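Local coordinates for conserved hypothetical protein (Sulfolobus solfataricus, PDB 2FNA) that is an archaeal AAA+ ATPase that binds ADP and magnesium, and probably hydrolyses ATP, although its cellular role is not established, at residues Lys20-Leu25 and Ile47-Asn52. Sequence-based numbering, arbitrary orientation.
With EDO (1,2-ethanediol), chain H.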
# COMPACT_ATOMS: atom_id res chain seq x y z
N LYS A 20 -5.11 -13.59 -12.41
CA LYS A 20 -5.31 -12.54 -13.41
C LYS A 20 -4.56 -11.28 -13.01
O LYS A 20 -3.97 -10.61 -13.85
CB LYS A 20 -6.81 -12.18 -13.55
CG LYS A 20 -7.68 -13.31 -14.07
N GLU A 21 -4.58 -10.96 -11.71
CA GLU A 21 -3.92 -9.76 -11.22
C GLU A 21 -2.41 -9.85 -11.37
O GLU A 21 -1.78 -8.90 -11.79
CB GLU A 21 -4.31 -9.47 -9.78
CG GLU A 21 -5.76 -9.04 -9.61
CD GLU A 21 -6.76 -10.19 -9.65
OE1 GLU A 21 -6.33 -11.37 -9.66
OE2 GLU A 21 -7.98 -9.93 -9.69
N ILE A 22 -1.83 -10.99 -11.01
CA ILE A 22 -0.37 -11.18 -11.09
C ILE A 22 0.06 -11.14 -12.54
O ILE A 22 1.10 -10.59 -12.86
CB ILE A 22 0.08 -12.52 -10.46
CG1 ILE A 22 -0.21 -12.55 -8.97
CG2 ILE A 22 1.57 -12.81 -10.74
CD1 ILE A 22 -0.27 -14.00 -8.38
N GLU A 23 -0.72 -11.74 -13.42
CA GLU A 23 -0.33 -11.80 -14.82
C GLU A 23 -0.36 -10.40 -15.43
O GLU A 23 0.51 -10.05 -16.21
CB GLU A 23 -1.25 -12.76 -15.58
CG GLU A 23 -0.82 -13.04 -17.06
N LYS A 24 -1.37 -9.62 -15.09
CA LYS A 24 -1.46 -8.23 -15.54
C LYS A 24 -0.30 -7.36 -15.03
O LYS A 24 0.30 -6.59 -15.79
CB LYS A 24 -2.79 -7.60 -15.10
CG LYS A 24 -2.95 -6.13 -15.54
CD LYS A 24 -4.40 -5.67 -15.52
CE LYS A 24 -4.52 -4.27 -16.12
NZ LYS A 24 -5.89 -3.71 -15.91
N LEU A 25 -0.02 -7.45 -13.73
CA LEU A 25 1.15 -6.81 -13.13
C LEU A 25 2.45 -7.14 -13.86
O LEU A 25 3.21 -6.26 -14.24
CB LEU A 25 1.28 -7.21 -11.68
CG LEU A 25 2.46 -6.65 -10.87
CD1 LEU A 25 2.15 -6.70 -9.39
CD2 LEU A 25 3.77 -7.35 -11.16
N ILE A 47 3.49 -8.05 -5.92
CA ILE A 47 4.64 -7.31 -6.42
C ILE A 47 5.90 -8.15 -6.25
O ILE A 47 6.68 -8.31 -7.20
CB ILE A 47 4.79 -5.94 -5.71
CG1 ILE A 47 3.66 -5.01 -6.15
CG2 ILE A 47 6.12 -5.24 -6.08
CD1 ILE A 47 3.64 -3.68 -5.43
N LYS A 48 6.09 -8.70 -5.04
CA LYS A 48 7.21 -9.61 -4.78
C LYS A 48 7.15 -10.89 -5.64
O LYS A 48 8.14 -11.28 -6.23
CB LYS A 48 7.21 -9.98 -3.32
CG LYS A 48 7.60 -8.79 -2.45
CD LYS A 48 7.19 -9.00 -1.00
CE LYS A 48 8.35 -8.81 -0.10
NZ LYS A 48 9.34 -9.91 -0.31
N ILE A 49 5.98 -11.51 -5.73
CA ILE A 49 5.81 -12.68 -6.58
C ILE A 49 6.14 -12.30 -8.01
O ILE A 49 6.91 -12.99 -8.66
CB ILE A 49 4.36 -13.23 -6.46
CG1 ILE A 49 4.16 -13.88 -5.09
CG2 ILE A 49 4.04 -14.22 -7.59
CD1 ILE A 49 2.70 -14.10 -4.75
N GLY A 50 5.57 -11.17 -8.48
CA GLY A 50 5.76 -10.68 -9.85
C GLY A 50 7.22 -10.45 -10.20
O GLY A 50 7.67 -10.92 -11.21
N ILE A 51 7.96 -9.71 -9.37
CA ILE A 51 9.37 -9.41 -9.66
C ILE A 51 10.26 -10.62 -9.52
O ILE A 51 11.23 -10.75 -10.26
CB ILE A 51 9.97 -8.21 -8.82
CG1 ILE A 51 10.10 -8.52 -7.34
CG2 ILE A 51 9.17 -6.94 -9.04
CD1 ILE A 51 10.38 -7.21 -6.49
N ASN A 52 9.95 -11.52 -8.58
CA ASN A 52 10.66 -12.81 -8.50
C ASN A 52 10.48 -13.65 -9.76
O ASN A 52 11.45 -14.19 -10.26
CB ASN A 52 10.22 -13.64 -7.27
CG ASN A 52 10.83 -13.14 -5.97
OD1 ASN A 52 11.95 -12.60 -5.95
ND2 ASN A 52 10.10 -13.31 -4.87
C1 EDO H . 11.34 -9.43 -3.65
O1 EDO H . 11.05 -10.37 -2.61
C2 EDO H . 12.20 -8.30 -3.09
O2 EDO H . 11.58 -7.66 -1.97
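Leu-25, its CG trans to the backbone nitrogen (chi1 179°), spreads its two methyls over helix 43-54. CD1 lies over the backbone of Ile-47, 3.9 Å from its CA, and also meets Ile-47 CG1, the two side chains crossing at about a right angle. CD2 settles 4.1 Å from Gly-50 CA; a CB at this glycine would collide with the methyl. Here the backbones draw closest, Ile-22 CA to Gly-50 CA being 6.3 Å, and one turn before Leu-25 the CG2 branches of Ile-22 and Ile-49 touch at 4.2 Å. Helix 43-54 follows a probable Walker A loop in this P-loop NTPase fold, and helix 19-27 packs on it, the axes of 20-25 and 47-52 crossing at -53°, with Ile-174 of the parallel sheet touching both Leu-25 and Ile-47. Away from this buried apolar seam, Lys-48 bends at chi3 and chi4 and donates a hydrogen bond of 2.9 Å from NZ to O1 of a 1,2-ethanediol, probably from the crystallisation liquor. Shortened to an alanine, this position is likely to leave diol O1 without its ammonium donor and lose most of the Lys-48 side chain's packing on Tyr-60 and Pro-8. Ile-51 CD1 touches the diol carbon C1.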